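DUF724 domain-containing protein 6-like (Raphanus sativus, PDB 5ZWX) binds a histone H3 tail carrying the H3K9me2 mark through its Agenet cassette and probably, like its Arabidopsis relative, links this mark to DNA methylation. Local coordinates at residues S27-R30 against G31-Y34; V71-V74 against G75-R78; R143-N147 against G148-P152. All blocks are in the same frame, centred on the assembly; numbering follows the deposited sequence.

Overall arrangement
From the N terminus, contact 1 (27-30 against 31-34) comes first. It closes the turn that leads from the loop after strand 19-22 into strand 32-40. Contact 2 (71-74 against 75-78) follows, where the chain passes from strand 67-72 through a short 3-10 turn to strand 77-78, which pairs back with strand 19-22. Contact 3 (143-147 against 148-152) is the hairpin of strands 139-146 and 149-151 near the C terminus. The three lie in series, neither nested nor crossed, and all reach one antiparallel sheet. Arg78 joins them: it packs on Trp33 of contact 1, its NH1 probably hydrogen-bonds to Arg143 O, and it packs against Trp145 and Trp150 of contact 3.

Contact 1 (S27-R30 against G31-Y34); sequences SGFR and GSWY
The backbone oxygen Phe29 O is gripped by Ser32 twice. Ser32 OG donates to it at 2.7 Å, and Ser32 N donates to it at 3.0 Å, with an N-H...O angle of 151°. The hydroxyl donor is tilted only slightly from the carbonyl plane of Phe29, the amide donor more so. Water 1 lies within hydrogen-bonding distance of both Phe29 O and Ser32 O. The serine hydroxyl is placed by its first torsion: OG sits between the backbone N and the carbonyl carbon (chi1 66°), which brings it to Phe29 O. There it also meets the edge of the Phe29 ring, 3.6 Å from CD1.

The Phe29 to Ser32 turn is type II. Gly31 has a positive phi, and a side chain there would be jammed against Arg30 O.

Beyond the turn, the edge of the Phe29 ring points toward the face of Tyr34 in an offset edge-to-face pair. The planes stand at 89°, and Phe29 CE1 lies 3.9 Å from Tyr34 CE1. The Tyr34 hydroxyl bonds to Ser104 O, which fixes the far end of that ring. The bound peptide packs on both rings: a basic side chain on Phe29 and an apolar one on Tyr34. Ser27 and Gly28 hydrogen-bond to it as well. The doubly held carbonyl thus fixes a turn that carries part of the peptide-binding surface.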
loop_
_atom_site.group_PDB
_atom_site.type_symbol
_atom_site.label_atom_id
_atom_site.label_comp_id
_atom_site.label_asym_id
_atom_site.label_seq_id
_atom_site.Cartn_x
_atom_site.Cartn_y
_atom_site.Cartn_z
ATOM N N SER A 27 11.443 -9.412 0.934
ATOM C CA SER A 27 12.139 -8.684 -0.126
ATOM C C SER A 27 11.282 -8.542 -1.389
ATOM O O SER A 27 11.318 -7.500 -2.070
ATOM C CB SER A 27 13.460 -9.374 -0.473
ATOM O OG SER A 27 13.231 -10.676 -0.972
ATOM N N GLY A 28 10.491 -9.575 -1.682
ATOM C CA GLY A 28 9.663 -9.557 -2.882
ATOM C C GLY A 28 8.533 -8.529 -2.784
ATOM O O GLY A 28 7.820 -8.297 -3.763
ATOM N N PHE A 29 8.360 -7.910 -1.614
ATOM C CA PHE A 29 7.293 -6.912 -1.478
ATOM C C PHE A 29 7.781 -5.509 -1.131
ATOM O O PHE A 29 6.987 -4.612 -0.766
ATOM C CB PHE A 29 6.292 -7.382 -0.435
ATOM C CG PHE A 29 5.333 -8.394 -0.971
ATOM C CD1 PHE A 29 4.319 -8.001 -1.848
ATOM C CD2 PHE A 29 5.446 -9.726 -0.634
ATOM C CE1 PHE A 29 3.430 -8.934 -2.368
ATOM C CE2 PHE A 29 4.558 -10.662 -1.136
ATOM C CZ PHE A 29 3.555 -10.260 -2.022
ATOM N N ARG A 30 9.082 -5.313 -1.299
ATOM C CA ARG A 30 9.731 -4.025 -1.049
ATOM C C ARG A 30 9.039 -2.911 -1.829
ATOM O O ARG A 30 8.883 -2.998 -3.053
ATOM C CB ARG A 30 11.209 -4.097 -1.453
ATOM C CG ARG A 30 12.077 -3.021 -0.847
ATOM C CD ARG A 30 12.295 -3.276 0.632
ATOM N NE ARG A 30 13.044 -4.512 0.856
ATOM C CZ ARG A 30 13.138 -5.132 2.028
ATOM N NH1 ARG A 30 12.524 -4.639 3.097
ATOM N NH2 ARG A 30 13.842 -6.252 2.131
ATOM N N GLY A 31 8.616 -1.864 -1.129
ATOM C CA GLY A 31 7.972 -0.757 -1.806
ATOM C C GLY A 31 6.482 -0.914 -2.050
ATOM O O GLY A 31 5.880 -0.031 -2.684
ATOM N N SER A 32 5.863 -1.989 -1.563
ATOM C CA SER A 32 4.415 -2.142 -1.797
ATOM C C SER A 32 3.545 -1.799 -0.605
ATOM O O SER A 32 3.977 -1.949 0.542
ATOM C CB SER A 32 4.053 -3.558 -2.181
ATOM O OG SER A 32 4.271 -4.458 -1.127
ATOM N N TRP A 33 2.305 -1.432 -0.925
ATOM C CA TRP A 33 1.220 -1.277 0.041
ATOM C C TRP A 33 0.020 -2.052 -0.526
ATOM O O TRP A 33 -0.447 -1.751 -1.634
ATOM C CB TRP A 33 0.882 0.203 0.236
ATOM C CG TRP A 33 1.961 0.960 0.980
ATOM C CD1 TRP A 33 2.933 1.764 0.445
ATOM C CD2 TRP A 33 2.188 0.944 2.400
ATOM N NE1 TRP A 33 3.738 2.262 1.459
ATOM C CE2 TRP A 33 3.301 1.770 2.661
ATOM C CE3 TRP A 33 1.558 0.308 3.468
ATOM C CZ2 TRP A 33 3.785 1.988 3.968
ATOM C CZ3 TRP A 33 2.037 0.539 4.777
ATOM C CH2 TRP A 33 3.142 1.358 5.003
ATOM N N TYR A 34 -0.442 -3.067 0.200
ATOM C CA TYR A 34 -1.649 -3.827 -0.165
ATOM C C TYR A 34 -2.830 -3.461 0.724
ATOM O O TYR A 34 -2.653 -3.304 1.933
ATOM C CB TYR A 34 -1.366 -5.333 -0.104
ATOM C CG TYR A 34 -0.753 -5.770 -1.447
ATOM C CD1 TYR A 34 0.572 -5.460 -1.755
ATOM C CD2 TYR A 34 -1.518 -6.419 -2.420
ATOM C CE1 TYR A 34 1.138 -5.816 -3.032
ATOM C CE2 TYR A 34 -0.964 -6.776 -3.671
ATOM C CZ TYR A 34 0.360 -6.472 -3.955
ATOM O OH TYR A 34 0.911 -6.793 -5.191
HETATM O O HOH W 1 6.161 -3.400 1.558
#

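Contact 2 (V71-V74 against G75-R78); sequences VVDV and GQLR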
loop_
_atom_site.group_PDB
_atom_site.type_symbol
_atom_site.label_atom_id
_atom_site.label_comp_id
_atom_site.label_asym_id
_atom_site.label_seq_id
_atom_site.Cartn_x
_atom_site.Cartn_y
_atom_site.Cartn_z
ATOM N N VAL A 71 -0.665 -12.335 10.592
ATOM C CA VAL A 71 -0.312 -11.619 11.833
ATOM C C VAL A 71 0.886 -10.721 11.493
ATOM O O VAL A 71 1.890 -11.197 10.971
ATOM C CB VAL A 71 0.023 -12.605 12.961
ATOM C CG1 VAL A 71 0.488 -11.864 14.230
ATOM C CG2 VAL A 71 -1.202 -13.476 13.276
ATOM N N VAL A 72 0.769 -9.418 11.723
ATOM C CA VAL A 72 1.807 -8.465 11.339
ATOM C C VAL A 72 2.159 -7.538 12.500
ATOM O O VAL A 72 1.396 -7.438 13.454
ATOM C CB VAL A 72 1.362 -7.590 10.153
ATOM C CG1 VAL A 72 1.057 -8.465 8.910
ATOM C CG2 VAL A 72 0.138 -6.784 10.523
ATOM N N ASP A 73 3.300 -6.855 12.387
ATOM C CA ASP A 73 3.704 -5.821 13.337
ATOM C C ASP A 73 2.856 -4.571 13.137
ATOM O O ASP A 73 2.474 -4.239 12.009
ATOM C CB ASP A 73 5.183 -5.453 13.158
ATOM C CG ASP A 73 6.133 -6.602 13.495
ATOM O OD1 ASP A 73 5.825 -7.414 14.390
ATOM O OD2 ASP A 73 7.210 -6.667 12.873
ATOM N N VAL A 74 2.564 -3.867 14.233
ATOM C CA VAL A 74 1.909 -2.578 14.101
ATOM C C VAL A 74 2.600 -1.664 13.064
ATOM O O VAL A 74 1.936 -1.022 12.243
ATOM C CB VAL A 74 1.853 -1.883 15.480
ATOM C CG1 VAL A 74 1.426 -0.429 15.325
ATOM C CG2 VAL A 74 0.877 -2.648 16.372
ATOM N N GLY A 75 3.931 -1.634 13.073
ATOM C CA GLY A 75 4.680 -0.763 12.181
ATOM C C GLY A 75 4.551 -1.116 10.691
ATOM O O GLY A 75 5.029 -0.363 9.844
ATOM N N GLN A 76 3.880 -2.226 10.385
ATOM C CA GLN A 76 3.620 -2.595 8.975
ATOM C C GLN A 76 2.342 -1.939 8.436
ATOM O O GLN A 76 2.059 -2.012 7.247
ATOM C CB GLN A 76 3.509 -4.102 8.829
ATOM C CG GLN A 76 4.810 -4.811 9.007
ATOM C CD GLN A 76 4.660 -6.313 8.853
ATOM O OE1 GLN A 76 4.716 -7.038 9.832
ATOM N NE2 GLN A 76 4.439 -6.780 7.625
ATOM N N LEU A 77 1.579 -1.282 9.312
ATOM C CA LEU A 77 0.254 -0.796 8.924
ATOM C C LEU A 77 0.193 0.722 8.883
ATOM O O LEU A 77 0.874 1.384 9.666
ATOM C CB LEU A 77 -0.811 -1.303 9.908
ATOM C CG LEU A 77 -0.873 -2.828 10.043
ATOM C CD1 LEU A 77 -1.953 -3.281 11.035
ATOM C CD2 LEU A 77 -1.100 -3.453 8.652
ATOM N N ARG A 78 -0.619 1.253 7.973
ATOM C CA ARG A 78 -0.950 2.677 8.002
ATOM C C ARG A 78 -2.388 2.853 7.556
ATOM O O ARG A 78 -2.992 1.899 7.079
ATOM C CB ARG A 78 0.009 3.483 7.143
ATOM C CG ARG A 78 -0.177 3.202 5.607
ATOM C CD ARG A 78 0.906 3.897 4.791
ATOM N NE ARG A 78 0.460 4.026 3.381
ATOM C CZ ARG A 78 1.069 4.795 2.474
ATOM N NH1 ARG A 78 2.161 5.479 2.806
ATOM N NH2 ARG A 78 0.584 4.882 1.241
HETATM O O HOH W 2 0.767 1.466 12.507
#
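Asp73 N and Gln76 OE1 form the side-chain bond of this turn, 2.9 Å long and fairly straight at 161°. The amide N-H comes from above the plane of the Gln76 side-chain carbonyl, not along a lone pair. Gln76 OE1 also rests 3.4 Å from Val72 CB, so the glutamine amide lies against the valine while it holds the next residue. The Gln76 chain can get there because CG lies beside its own backbone N (chi1 -70°) and the chain is extended beyond CG. This turns the amide back toward Val72 and Asp73.

Two backbone bonds also close the turn. Gln76 N donates to Asp73 O at 2.9 Å, and Leu77 N donates to Val74 O at 3.0 Å. Val74 O has a second donor in water 2, which also donates to Leu77 O. Asp73 and Gln76 therefore bond in both directions, side chain to backbone and backbone to backbone.

On the buried side, Val72 CG2 meets Leu77 CD2 at 4.0 Å, and the two side chains cross at about a right angle. Both also touch Val53 of strand 51-55.

The next shell sets these groups. Gln76 NE2 donates to Ser23 O, so the amide is held at both its oxygen and its nitrogen. Backbone hydrogen bonds tie Val72 to Cys51, Gln76 to Ser23 and Arg78 to Glu21. Arg78 also makes a salt bridge with Glu21. With both ends of its amide engaged, Gln76 is fixed in rotation and joins residues 72-73 to the loop residue Ser23. Polar bonds thereby hold the chain's passage between two strands of the Agenet domain, while Val72 and Leu77 pack together and on Val53.

Contact 3 (R143-N147 against G148-P152); sequences REWVN and GAWRP
Trp145 and Trp150 stand on the same face of the hairpin and meet edge to face. The edge of the Trp145 six-membered ring points at the face of the Trp150 five-membered ring, with the planes at 61°. Trp145 CE3 lies 3.5 Å from Trp150 CE2. Trp145 CB sits over the Trp150 six-membered ring in a CH-pi contact. One face of Trp145 is in turn covered by the turn itself, with Gly148 CA 4.0 Å from the centroid of its six-membered ring. Trp145 CG is anti to the backbone N (chi1 172°), which lays the indole over Gly148. Both indoles also touch Arg78 and Pro79. An alanine in place of Trp150 would probably leave the edge of Trp145 without its aromatic face and open a gap beside Arg78 and Pro82.

Residues of the other face include Val146 and Arg151. Val146 CG1 lies over the centre of the Arg151 guanidinium, 3.7 Å from CZ. Water 3 donates to Val146 O and accepts from Arg151 NE.

Between the strands, Glu144 and Arg151 exchange two backbone bonds, and so do Val146 and Ala149. Beyond them, Arg143 NH1 donates to Pro152 O at 2.9 Å; Pro152 follows a cis peptide. The pattern is that of a two-residue beta hairpin with a type I' turn, Asn147 and Gly148 at its corners, and a cross-strand tryptophan pair at a non-hydrogen-bonded site.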
loop_
_atom_site.group_PDB
_atom_site.type_symbol
_atom_site.label_atom_id
_atom_site.label_comp_id
_atom_site.label_asym_id
_atom_site.label_seq_id
_atom_site.Cartn_x
_atom_site.Cartn_y
_atom_site.Cartn_z
ATOM N N ARG A 143 2.457 9.232 -0.672
ATOM C CA ARG A 143 2.420 9.931 0.620
ATOM C C ARG A 143 3.001 9.040 1.695
ATOM O O ARG A 143 3.012 7.810 1.536
ATOM C CB ARG A 143 0.990 10.332 0.996
ATOM C CG ARG A 143 0.330 11.316 0.046
ATOM C CD ARG A 143 -0.396 12.430 0.831
ATOM N NE ARG A 143 -1.500 12.977 0.048
ATOM C CZ ARG A 143 -2.309 13.949 0.447
ATOM N NH1 ARG A 143 -2.155 14.511 1.642
ATOM N NH2 ARG A 143 -3.281 14.357 -0.357
ATOM N N GLU A 144 3.467 9.638 2.805
ATOM C CA GLU A 144 4.036 8.832 3.873
ATOM C C GLU A 144 3.260 9.112 5.133
ATOM O O GLU A 144 2.804 10.227 5.336
ATOM C CB GLU A 144 5.525 9.121 4.089
ATOM C CG GLU A 144 6.455 8.567 3.002
ATOM C CD GLU A 144 6.680 7.049 3.067
ATOM O OE1 GLU A 144 6.362 6.386 4.076
ATOM O OE2 GLU A 144 7.218 6.511 2.099
ATOM N N TRP A 145 3.047 8.076 5.923
ATOM C CA TRP A 145 2.382 8.198 7.217
ATOM C C TRP A 145 3.457 8.281 8.277
ATOM O O TRP A 145 4.135 7.319 8.562
ATOM C CB TRP A 145 1.444 7.016 7.423
ATOM C CG TRP A 145 0.855 6.901 8.750
ATOM C CD1 TRP A 145 1.212 6.026 9.734
ATOM C CD2 TRP A 145 -0.231 7.676 9.264
ATOM N NE1 TRP A 145 0.415 6.226 10.851
ATOM C CE2 TRP A 145 -0.491 7.218 10.571
ATOM C CE3 TRP A 145 -1.024 8.694 8.734
ATOM C CZ2 TRP A 145 -1.498 7.771 11.368
ATOM C CZ3 TRP A 145 -2.019 9.244 9.527
ATOM C CH2 TRP A 145 -2.250 8.776 10.827
ATOM N N VAL A 146 3.648 9.468 8.837
ATOM C CA VAL A 146 4.783 9.715 9.695
ATOM C C VAL A 146 4.300 10.537 10.891
ATOM O O VAL A 146 3.575 11.526 10.734
ATOM C CB VAL A 146 5.932 10.440 8.931
ATOM C CG1 VAL A 146 7.157 10.581 9.805
ATOM C CG2 VAL A 146 6.293 9.681 7.641
ATOM N N ASN A 147 4.659 10.082 12.079
ATOM C CA ASN A 147 4.260 10.791 13.297
ATOM C C ASN A 147 2.760 11.011 13.397
ATOM O O ASN A 147 2.319 12.076 13.793
ATOM C CB ASN A 147 4.970 12.134 13.369
ATOM C CG ASN A 147 6.172 12.095 14.263
ATOM O OD1 ASN A 147 6.115 12.527 15.419
ATOM N ND2 ASN A 147 7.272 11.563 13.745
ATOM N N GLY A 148 1.981 10.016 13.004
ATOM C CA GLY A 148 0.542 10.105 13.103
ATOM C C GLY A 148 -0.095 11.070 12.137
ATOM O O GLY A 148 -1.227 11.489 12.364
ATOM N N ALA A 149 0.603 11.418 11.051
ATOM C CA ALA A 149 0.026 12.351 10.074
ATOM C C ALA A 149 0.639 12.118 8.711
ATOM O O ALA A 149 1.692 11.515 8.625
ATOM C CB ALA A 149 0.229 13.803 10.507
ATOM N N TRP A 150 0.002 12.613 7.654
ATOM C CA TRP A 150 0.491 12.354 6.293
ATOM C C TRP A 150 1.501 13.417 5.845
ATOM O O TRP A 150 1.414 14.593 6.243
ATOM C CB TRP A 150 -0.687 12.292 5.309
ATOM C CG TRP A 150 -1.577 11.108 5.518
ATOM C CD1 TRP A 150 -2.757 11.074 6.190
ATOM C CD2 TRP A 150 -1.333 9.766 5.067
ATOM N NE1 TRP A 150 -3.281 9.800 6.176
ATOM C CE2 TRP A 150 -2.423 8.975 5.490
ATOM C CE3 TRP A 150 -0.305 9.164 4.338
ATOM C CZ2 TRP A 150 -2.510 7.608 5.218
ATOM C CZ3 TRP A 150 -0.393 7.797 4.056
ATOM C CH2 TRP A 150 -1.485 7.041 4.491
ATOM N N ARG A 151 2.460 12.992 5.031
ATOM C CA ARG A 151 3.410 13.882 4.370
ATOM C C ARG A 151 3.375 13.632 2.876
ATOM O O ARG A 151 3.715 12.532 2.443
ATOM C CB ARG A 151 4.828 13.667 4.879
ATOM C CG ARG A 151 4.987 13.862 6.362
ATOM C CD ARG A 151 6.440 13.739 6.760
ATOM N NE ARG A 151 6.633 14.151 8.147
ATOM C CZ ARG A 151 7.785 14.058 8.800
ATOM N NH1 ARG A 151 8.853 13.557 8.190
ATOM N NH2 ARG A 151 7.865 14.458 10.064
ATOM N N PRO A 152 2.980 14.647 2.089
ATOM C CA PRO A 152 2.502 15.968 2.534
ATOM C C PRO A 152 1.139 15.888 3.235
ATOM O O PRO A 152 0.393 14.945 2.979
ATOM C CB PRO A 152 2.395 16.767 1.228
ATOM C CG PRO A 152 3.218 16.026 0.234
ATOM C CD PRO A 152 3.148 14.583 0.626
HETATM O O HOH W 3 4.064 14.135 9.664
#